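Local coordinates for jacalin-type lectin domain-containing protein (Musa acuminata, PDB 7KMU), which probably binds mannose-type sugars, as a mannose-specific member of the jacalin-related lectins, at residues Trp18-Ala23 and Ile42-Tyr47; Ala122-Arg127 and Ile135-Met140. All blocks are in the same frame, centred on the assembly; numbering follows the deposited sequence. Where two conformers were deposited one is given.

Interaction 1: residues Trp18-Ala23 and Ile42-Tyr47. With EDO (1,2-ethanediol), chain F.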
ATOM      1  N   TRP B  18      16.321  -8.364  -2.959  1.00 10.35           N
ATOM      2  CA  TRP B  18      16.528  -7.913  -4.326  1.00  9.98           C
ATOM      3  C   TRP B  18      15.877  -6.551  -4.500  1.00 11.05           C
ATOM      4  O   TRP B  18      14.939  -6.193  -3.781  1.00 10.23           O
ATOM      5  CB  TRP B  18      16.028  -8.908  -5.369  1.00  9.19           C
ATOM      6  CG  TRP B  18      14.577  -9.267  -5.281  1.00  9.22           C
ATOM      7  CD1 TRP B  18      14.039 -10.300  -4.577  1.00 11.66           C
ATOM      8  CD2 TRP B  18      13.487  -8.649  -5.986  1.00  8.54           C
ATOM      9  NE1 TRP B  18      12.685 -10.370  -4.797  1.00 10.88           N
ATOM     10  CE2 TRP B  18      12.319  -9.374  -5.663  1.00 10.84           C
ATOM     11  CE3 TRP B  18      13.389  -7.570  -6.874  1.00  9.47           C
ATOM     12  CZ2 TRP B  18      11.059  -9.031  -6.170  1.00  9.78           C
ATOM     13  CZ3 TRP B  18      12.146  -7.248  -7.406  1.00 10.03           C
ATOM     14  CH2 TRP B  18      11.001  -7.993  -7.073  1.00 10.28           C
ATOM     15  N   ASP B  19      16.397  -5.779  -5.440  1.00  9.66           N
ATOM     16  CA  ASP B  19      15.940  -4.419  -5.665  1.00  9.20           C
ATOM     17  C   ASP B  19      16.300  -3.982  -7.073  1.00 12.79           C
ATOM     18  O   ASP B  19      17.481  -3.849  -7.420  1.00 13.49           O
ATOM     19  CB  ASP B  19      16.560  -3.482  -4.610  1.00 10.27           C
ATOM     20  CG  ASP B  19      16.006  -2.076  -4.560  1.00 13.50           C
ATOM     21  OD1 ASP B  19      15.249  -1.701  -5.470  1.00 10.03           O
ATOM     22  OD2 ASP B  19      16.350  -1.342  -3.618  1.00 21.68           O
ATOM     23  N   MET B  20      15.275  -3.793  -7.900  1.00 10.62           N
ATOM     24  CA  MET B  20      15.396  -3.383  -9.296  1.00 11.16           C
ATOM     25  C   MET B  20      15.713  -1.885  -9.402  1.00 14.72           C
ATOM     26  O   MET B  20      16.274  -1.434 -10.411  1.00 14.02           O
ATOM     27  CB  MET B  20      14.006  -3.642  -9.923  1.00 14.19           C
ATOM     28  CG  MET B  20      13.926  -3.554 -11.380  1.00 16.83           C
ATOM     29  SD  MET B  20      12.175  -3.283 -11.785  1.00 14.86           S
ATOM     30  CE  MET B  20      12.332  -1.695 -12.545  1.00 13.38           C
ATOM     31  N   GLY B  21      15.298  -1.125  -8.389  1.00 12.05           N
ATOM     32  CA  GLY B  21      15.350   0.326  -8.406  1.00 11.75           C
ATOM     33  C   GLY B  21      14.186   0.888  -9.220  1.00 13.82           C
ATOM     34  O   GLY B  21      13.427   0.140  -9.846  1.00 12.33           O
ATOM     35  N   PRO B  22      14.011   2.222  -9.243  1.00 11.87           N
ATOM     36  CA  PRO B  22      12.937   2.807 -10.053  1.00 11.75           C
ATOM     37  C   PRO B  22      13.371   2.881 -11.520  1.00 14.46           C
ATOM     38  O   PRO B  22      14.555   3.058 -11.803  1.00 14.69           O
ATOM     39  CB  PRO B  22      12.777   4.207  -9.455  1.00 14.39           C
ATOM     40  CG  PRO B  22      14.125   4.548  -8.930  1.00 18.19           C
ATOM     41  CD  PRO B  22      14.814   3.255  -8.559  1.00 14.34           C
ATOM     42  N   ALA B  23      12.433   2.778 -12.439  1.00 12.08           N
ATOM     43  CA  ALA B  23      12.808   2.845 -13.841  1.00 13.15           C
ATOM     44  C   ALA B  23      12.121   3.995 -14.512  1.00 16.28           C
ATOM     45  O   ALA B  23      11.033   4.407 -14.093  1.00 16.02           O
ATOM     46  CB  ALA B  23      12.418   1.557 -14.526  1.00 14.01           C
ATOM     47  N   ILE B  42      11.570  -8.573 -14.893  1.00  8.74           N
ATOM     48  CA  ILE B  42      11.181  -7.264 -15.408  1.00  7.89           C
ATOM     49  C   ILE B  42      12.196  -6.786 -16.420  1.00  9.93           C
ATOM     50  O   ILE B  42      13.401  -6.862 -16.162  1.00 10.32           O
ATOM     51  CB  ILE B  42      11.011  -6.192 -14.275  1.00 10.47           C
ATOM     52  CG1 ILE B  42      10.128  -6.684 -13.101  1.00 11.42           C
ATOM     53  CG2 ILE B  42      10.475  -4.873 -14.822  1.00 11.29           C
ATOM     54  CD1 ILE B  42      10.935  -7.179 -11.890  1.00 13.89           C
ATOM     55  N   THR B  43      11.709  -6.301 -17.564  1.00  9.08           N
ATOM     56  CA  THR B  43      12.546  -5.642 -18.559  1.00  8.35           C
ATOM     57  C   THR B  43      12.184  -4.163 -18.437  1.00 11.49           C
ATOM     58  O   THR B  43      11.007  -3.786 -18.519  1.00 10.78           O
ATOM     59  CB  THR B  43      12.328  -6.197 -19.966  1.00 12.19           C
ATOM     60  OG1 THR B  43      12.780  -7.548 -19.989  1.00 14.91           O
ATOM     61  CG2 THR B  43      13.107  -5.404 -21.031  1.00 13.63           C
ATOM     62  N   PHE B  44      13.189  -3.324 -18.195  1.00  9.41           N
ATOM     63  CA  PHE B  44      12.968  -1.917 -17.967  1.00  9.25           C
ATOM     64  C   PHE B  44      14.070  -1.069 -18.562  1.00 11.90           C
ATOM     65  O   PHE B  44      15.178  -1.563 -18.784  1.00 11.83           O
ATOM     66  CB  PHE B  44      12.843  -1.654 -16.455  1.00 10.53           C
ATOM     67  CG  PHE B  44      14.070  -2.044 -15.673  1.00 10.74           C
ATOM     68  CD1 PHE B  44      14.230  -3.342 -15.199  1.00 12.10           C
ATOM     69  CD2 PHE B  44      15.064  -1.109 -15.392  1.00 13.85           C
ATOM     70  CE1 PHE B  44      15.378  -3.711 -14.493  1.00 13.97           C
ATOM     71  CE2 PHE B  44      16.213  -1.478 -14.689  1.00 16.01           C
ATOM     72  CZ  PHE B  44      16.347  -2.766 -14.216  1.00 13.71           C
ATOM     73  N   THR B  45      13.775   0.221 -18.739  1.00  9.51           N
ATOM     74  CA  THR B  45      14.694   1.186 -19.331  1.00  9.68           C
ATOM     75  C   THR B  45      14.976   2.332 -18.373  1.00 12.92           C
ATOM     76  O   THR B  45      14.060   2.874 -17.748  1.00 12.90           O
ATOM     77  CB  THR B  45      14.150   1.661 -20.672  1.00 12.62           C
ATOM     78  OG1 THR B  45      14.003   0.530 -21.535  1.00 13.68           O
ATOM     79  CG2 THR B  45      15.087   2.679 -21.355  1.00 13.70           C
ATOM     80  N   ARG B  46      16.258   2.702 -18.272  1.00 10.47           N
ATOM     81  CA  ARG B  46      16.735   3.743 -17.377  1.00 10.94           C
ATOM     82  C   ARG B  46      18.090   4.215 -17.934  1.00 12.02           C
ATOM     83  O   ARG B  46      18.922   3.380 -18.269  1.00 11.33           O
ATOM     84  CB  ARG B  46      16.905   3.071 -15.982  1.00 15.52           C
ATOM     85  CG  ARG B  46      17.421   3.912 -14.844  1.00 25.83           C
ATOM     86  CD  ARG B  46      17.205   3.209 -13.509  1.00 22.50           C
ATOM     87  NE  ARG B  46      18.004   1.993 -13.294  1.00 20.12           N
ATOM     88  CZ  ARG B  46      17.608   0.974 -12.530  1.00 21.46           C
ATOM     89  NH1 ARG B  46      16.410   0.985 -11.962  1.00 15.79           N
ATOM     90  NH2 ARG B  46      18.393  -0.080 -12.361  1.00 23.06           N
ATOM     91  N   TYR B  47      18.295   5.541 -18.069  1.00 10.81           N
ATOM     92  CA  TYR B  47      19.591   6.118 -18.497  1.00  9.84           C
ATOM     93  C   TYR B  47      20.103   5.574 -19.849  1.00 14.20           C
ATOM     94  O   TYR B  47      21.315   5.367 -20.029  1.00 14.02           O
ATOM     95  CB  TYR B  47      20.643   5.957 -17.378  1.00 10.50           C
ATOM     96  CG  TYR B  47      20.168   6.432 -16.021  1.00 10.86           C
ATOM     97  CD1 TYR B  47      19.510   7.651 -15.876  1.00 13.17           C
ATOM     98  CD2 TYR B  47      20.426   5.693 -14.875  1.00 11.54           C
ATOM     99  CE1 TYR B  47      19.066   8.090 -14.629  1.00 13.81           C
ATOM    100  CE2 TYR B  47      20.011   6.137 -13.616  1.00 12.95           C
ATOM    101  CZ  TYR B  47      19.339   7.341 -13.500  1.00 15.22           C
ATOM    102  OH  TYR B  47      18.918   7.772 -12.259  1.00 14.53           O
TER
HETATM  103  C1  EDO F 202      10.155  -9.439 -18.859  1.00 22.24           C
HETATM  104  O1  EDO F 202      11.524  -9.688 -19.001  1.00 25.25           O
HETATM  105  C2  EDO F 202       9.408 -10.260 -19.927  1.00 26.26           C
HETATM  106  O2  EDO F 202       9.690  -9.767 -21.233  1.00 29.76           O
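Arg46 and Met20 carry this contact between the segment Trp18-Ala23, which leaves a strand to form a turn, and Ile42-Tyr47, the last residues of strand 37-46 and the residue after it. Arg46 illustrates how one guanidinium can tie down a turn through its backbone carbonyls. Its CB points toward the turn, CG is anti to the backbone N (chi1 179°), and a bend at chi3 brings the head round. CD already lies 3.2 Å from Pro22 O; NE is farther from that oxygen and does not bond to it, and CZ comes 3.5 Å from Met20 O. The flat end meets the turn with its edge: NH1 donates to Met20 O at 2.9 Å and to Pro22 O at 2.8 Å, while NH2 adds a longer, more bent bond to Met20 O. Both acceptors lie close to the guanidinium plane, so three bonds fix the rotation of the group. Phe44 CE2 rests against one guanidinium face. Within the turn, Asp19 OD1 accepts from Gly21 N, an Asx turn.

Beside these bonds the contact is apolar. Met20 CG presses on the rim of the Phe44 ring, 3.4 Å from CE1, and the bend at chi3 (117°) folds CE back over a face, 3.8 Å from the ring centroid, in a CH-pi contact. SD, oblique to that ring in a Met-aromatic contact, also packs 3.8 Å from Ile42 CG2. Ala23 CB meets Phe44 CB. Thr43 OG1 lies 2.7 Å from O1 of a 1,2-ethanediol, probably from the crystallisation liquor.

Backbone bonds from Met20 and Ala23 to strand 118-128 place the turn at the edge of one sheet, while strand 37-46 belongs to another.

Interaction 2: residues Ala122-Arg127 and Ile135-Met140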
ATOM      1  N   ALA B 122       6.585   2.189 -10.538  1.00  9.66           N
ATOM      2  CA  ALA B 122       7.727   2.376 -11.423  1.00 10.91           C
ATOM      3  C   ALA B 122       8.880   1.417 -11.214  1.00 13.21           C
ATOM      4  O   ALA B 122       9.950   1.604 -11.795  1.00 13.89           O
ATOM      5  CB  ALA B 122       8.227   3.807 -11.281  1.00 12.51           C
ATOM      6  N   GLY B 123       8.674   0.388 -10.414  1.00  8.81           N
ATOM      7  CA  GLY B 123       9.738  -0.561 -10.132  1.00  8.90           C
ATOM      8  C   GLY B 123       9.364  -1.460  -8.983  1.00 10.11           C
ATOM      9  O   GLY B 123       8.318  -1.274  -8.352  1.00  9.18           O
ATOM     10  N   PHE B 124      10.229  -2.429  -8.704  1.00  7.66           N
ATOM     11  CA  PHE B 124       9.955  -3.450  -7.696  1.00  7.35           C
ATOM     12  C   PHE B 124      11.170  -3.745  -6.841  1.00 10.10           C
ATOM     13  O   PHE B 124      12.315  -3.534  -7.263  1.00  9.86           O
ATOM     14  CB  PHE B 124       9.566  -4.775  -8.410  1.00  8.58           C
ATOM     15  CG  PHE B 124       8.285  -4.698  -9.207  1.00  9.25           C
ATOM     16  CD1 PHE B 124       8.302  -4.301 -10.538  1.00 11.32           C
ATOM     17  CD2 PHE B 124       7.061  -4.977  -8.612  1.00 10.35           C
ATOM     18  CE1 PHE B 124       7.108  -4.175 -11.265  1.00 11.64           C
ATOM     19  CE2 PHE B 124       5.869  -4.881  -9.348  1.00 11.89           C
ATOM     20  CZ  PHE B 124       5.904  -4.479 -10.667  1.00 10.74           C
ATOM     21  N   PHE B 125      10.917  -4.278  -5.655  1.00  7.16           N
ATOM     22  CA  PHE B 125      11.948  -4.790  -4.769  1.00  7.04           C
ATOM     23  C   PHE B 125      11.307  -5.905  -3.948  1.00  9.83           C
ATOM     24  O   PHE B 125      10.086  -6.062  -3.991  1.00  8.70           O
ATOM     25  CB  PHE B 125      12.548  -3.680  -3.870  1.00  7.84           C
ATOM     26  CG  PHE B 125      11.580  -3.058  -2.892  1.00  8.13           C
ATOM     27  CD1 PHE B 125      10.663  -2.101  -3.309  1.00  9.21           C
ATOM     28  CD2 PHE B 125      11.612  -3.402  -1.545  1.00  8.70           C
ATOM     29  CE1 PHE B 125       9.771  -1.514  -2.399  1.00  8.82           C
ATOM     30  CE2 PHE B 125      10.723  -2.815  -0.638  1.00 10.53           C
ATOM     31  CZ  PHE B 125       9.805  -1.875  -1.076  1.00  8.32           C
ATOM     32  N   GLY B 126      12.104  -6.673  -3.220  1.00  8.34           N
ATOM     33  CA  GLY B 126      11.521  -7.734  -2.399  1.00  7.67           C
ATOM     34  C   GLY B 126      12.546  -8.712  -1.896  1.00  9.86           C
ATOM     35  O   GLY B 126      13.712  -8.348  -1.719  1.00 10.02           O
ATOM     36  N   ARG B 127      12.096  -9.947  -1.654  1.00  7.57           N
ATOM     37  CA  ARG B 127      12.943 -11.052  -1.206  0.50  7.62           C
ATOM     38  C   ARG B 127      12.629 -12.253  -2.092  1.00 10.82           C
ATOM     39  O   ARG B 127      11.483 -12.403  -2.525  1.00  9.83           O
ATOM     40  CB  ARG B 127      12.673 -11.385   0.266  0.50  8.87           C
ATOM     41  CG  ARG B 127      12.962 -10.222   1.229  0.50  9.10           C
ATOM     42  CD  ARG B 127      12.855 -10.654   2.677  0.50 12.49           C
ATOM     43  NE  ARG B 127      13.981 -11.499   3.083  0.50 12.80           N
ATOM     44  CZ  ARG B 127      15.072 -11.055   3.702  0.50 27.84           C
ATOM     45  NH1 ARG B 127      15.202  -9.766   3.995  0.50 18.71           N
ATOM     46  NH2 ARG B 127      16.034 -11.899   4.048  0.50 18.94           N
ATOM     47  N   ILE B 135       7.447  -8.873  -1.769  1.00  7.47           N
ATOM     48  CA  ILE B 135       7.458  -7.923  -2.869  1.00  6.97           C
ATOM     49  C   ILE B 135       7.058  -6.533  -2.387  1.00  8.97           C
ATOM     50  O   ILE B 135       6.338  -6.392  -1.400  1.00  8.93           O
ATOM     51  CB  ILE B 135       6.561  -8.453  -4.033  1.00  9.69           C
ATOM     52  CG1 ILE B 135       6.835  -7.695  -5.369  1.00 10.55           C
ATOM     53  CG2 ILE B 135       5.061  -8.481  -3.651  1.00 10.27           C
ATOM     54  CD1 ILE B 135       6.335  -8.465  -6.665  1.00 17.64           C
ATOM     55  N   GLY B 136       7.550  -5.533  -3.093  1.00  7.26           N
ATOM     56  CA  GLY B 136       7.266  -4.128  -2.846  1.00  6.97           C
ATOM     57  C   GLY B 136       7.408  -3.366  -4.138  1.00  8.01           C
ATOM     58  O   GLY B 136       7.913  -3.903  -5.140  1.00  7.23           O
ATOM     59  N   VAL B 137       6.955  -2.101  -4.133  1.00  6.75           N
ATOM     60  CA  VAL B 137       7.012  -1.274  -5.332  1.00  6.57           C
ATOM     61  C   VAL B 137       7.567   0.114  -5.109  1.00  8.28           C
ATOM     62  O   VAL B 137       7.440   0.666  -4.016  1.00  7.49           O
ATOM     63  CB  VAL B 137       5.628  -1.178  -6.038  1.00  9.65           C
ATOM     64  CG1 VAL B 137       5.214  -2.523  -6.648  1.00 10.01           C
ATOM     65  CG2 VAL B 137       4.541  -0.644  -5.104  1.00  9.71           C
ATOM     66  N   TYR B 138       8.148   0.688  -6.176  1.00  6.79           N
ATOM     67  CA  TYR B 138       8.534   2.092  -6.224  1.00  6.24           C
ATOM     68  C   TYR B 138       7.339   2.855  -6.790  1.00  9.38           C
ATOM     69  O   TYR B 138       6.651   2.355  -7.694  1.00  8.91           O
ATOM     70  CB  TYR B 138       9.703   2.292  -7.193  1.00  7.25           C
ATOM     71  CG  TYR B 138      11.030   1.892  -6.602  1.00  7.77           C
ATOM     72  CD1 TYR B 138      11.440   0.563  -6.592  1.00  8.03           C
ATOM     73  CD2 TYR B 138      11.869   2.840  -6.024  1.00  8.39           C
ATOM     74  CE1 TYR B 138      12.671   0.191  -6.062  1.00  8.13           C
ATOM     75  CE2 TYR B 138      13.104   2.482  -5.492  1.00  9.46           C
ATOM     76  CZ  TYR B 138      13.499   1.156  -5.502  1.00  9.94           C
ATOM     77  OH  TYR B 138      14.714   0.828  -4.960  1.00 11.46           O
ATOM     78  N   LEU B 139       7.120   4.078  -6.294  1.00  8.01           N
ATOM     79  CA  LEU B 139       6.031   4.932  -6.769  1.00  7.63           C
ATOM     80  C   LEU B 139       6.586   6.230  -7.310  1.00 11.12           C
ATOM     81  O   LEU B 139       7.583   6.732  -6.802  1.00 10.01           O
ATOM     82  CB  LEU B 139       5.005   5.230  -5.663  1.00  7.83           C
ATOM     83  CG  LEU B 139       4.346   3.995  -5.053  1.00 10.79           C
ATOM     84  CD1 LEU B 139       3.459   4.378  -3.909  1.00 11.42           C
ATOM     85  CD2 LEU B 139       3.514   3.234  -6.083  1.00 13.93           C
ATOM     86  N   MET B 140       5.931   6.770  -8.342  1.00 10.41           N
ATOM     87  CA  MET B 140       6.287   8.049  -8.963  1.00 12.38           C
ATOM     88  C   MET B 140       5.011   8.759  -9.349  1.00 17.10           C
ATOM     89  O   MET B 140       4.010   8.090  -9.603  1.00 15.34           O
ATOM     90  CB  MET B 140       7.066   7.809 -10.259  1.00 15.87           C
ATOM     91  CG  MET B 140       8.421   7.353 -10.036  1.00 20.42           C
ATOM     92  SD  MET B 140       9.244   7.302 -11.619  1.00 25.15           S
ATOM     93  CE  MET B 140      10.666   6.696 -11.095  1.00 21.83           C
TER
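Ala122 N donates to Tyr138 O at 2.8 Å, an almost straight bond that opens the pairing of Ala122-Arg127 with Ile135-Met140. Next along, Tyr138 N donates a hydrogen bond to Gly123 O at 2.9 Å. Phe125 and Gly136 form a hydrogen-bonded pair: Phe125 N reaches Gly136 O, and Gly136 N returns a short but bent bond of 2.7 Å to Phe125 O. Phe124 faces Val137 between the bonded positions, and Gly126 faces Ile135 beyond them; CA-H...O contacts help, such as that from Phe124 CA to Gly136 O. Gly123 N, by contrast, is buried with no partner.

The pairing shows how glycine in one strand makes room for an aromatic ring from its neighbour. Phe125 CG sits between the backbone N and the carbonyl carbon (chi1 64°), and from there the ring lies across the opposing backbone. Gly136 has no side chain, which lets a face of the ring lie directly on its CA, 3.9 Å from the centroid. An edge of the Phe125 ring is turned toward the face of Tyr138 in an offset edge-to-face pair, with planes at 77°. Tyr138 in turn sets its own ring edge against the backbone of Gly123 and Phe124, and its hydroxyl is hydrogen-bonded to Asp19. On the Tyr138 side, too, Met140 SD packs against Ala122 CB at 3.7 Å.

On the opposite face of the sheet Phe124 and Val137 lie side by side, Phe124 CE2 3.6 Å from Val137 CG1. Ile73 and Met76 of strand 73-83 pack against this face of Phe124, Ile135 and Val137, while Phe125 also touches Ala117 of the second subunit. The arrangement is an antiparallel beta hairpin, at the middle of one of the three four-stranded sheets of the jacalin-like beta-prism fold.

In the fold
Two ways of holding strands together can be compared here. Interaction 2 is buried and lies within one sheet, where backbone bonds between neighbouring strands set the pairing and aromatic rings pack on either face. Interaction 1 is only partly buried and joins two different sheets; an arginine side chain supplies its bonds, alongside an apolar patch. Their centres are 9 Å apart and they meet directly, since strand 16-19 is the neighbour of strand 118-128. A probable backbone bond from Ala23 N to Ala122 O and the packing of Gly21 CA on Tyr138 OH couple the turn of interaction 1 to the hairpin of interaction 2.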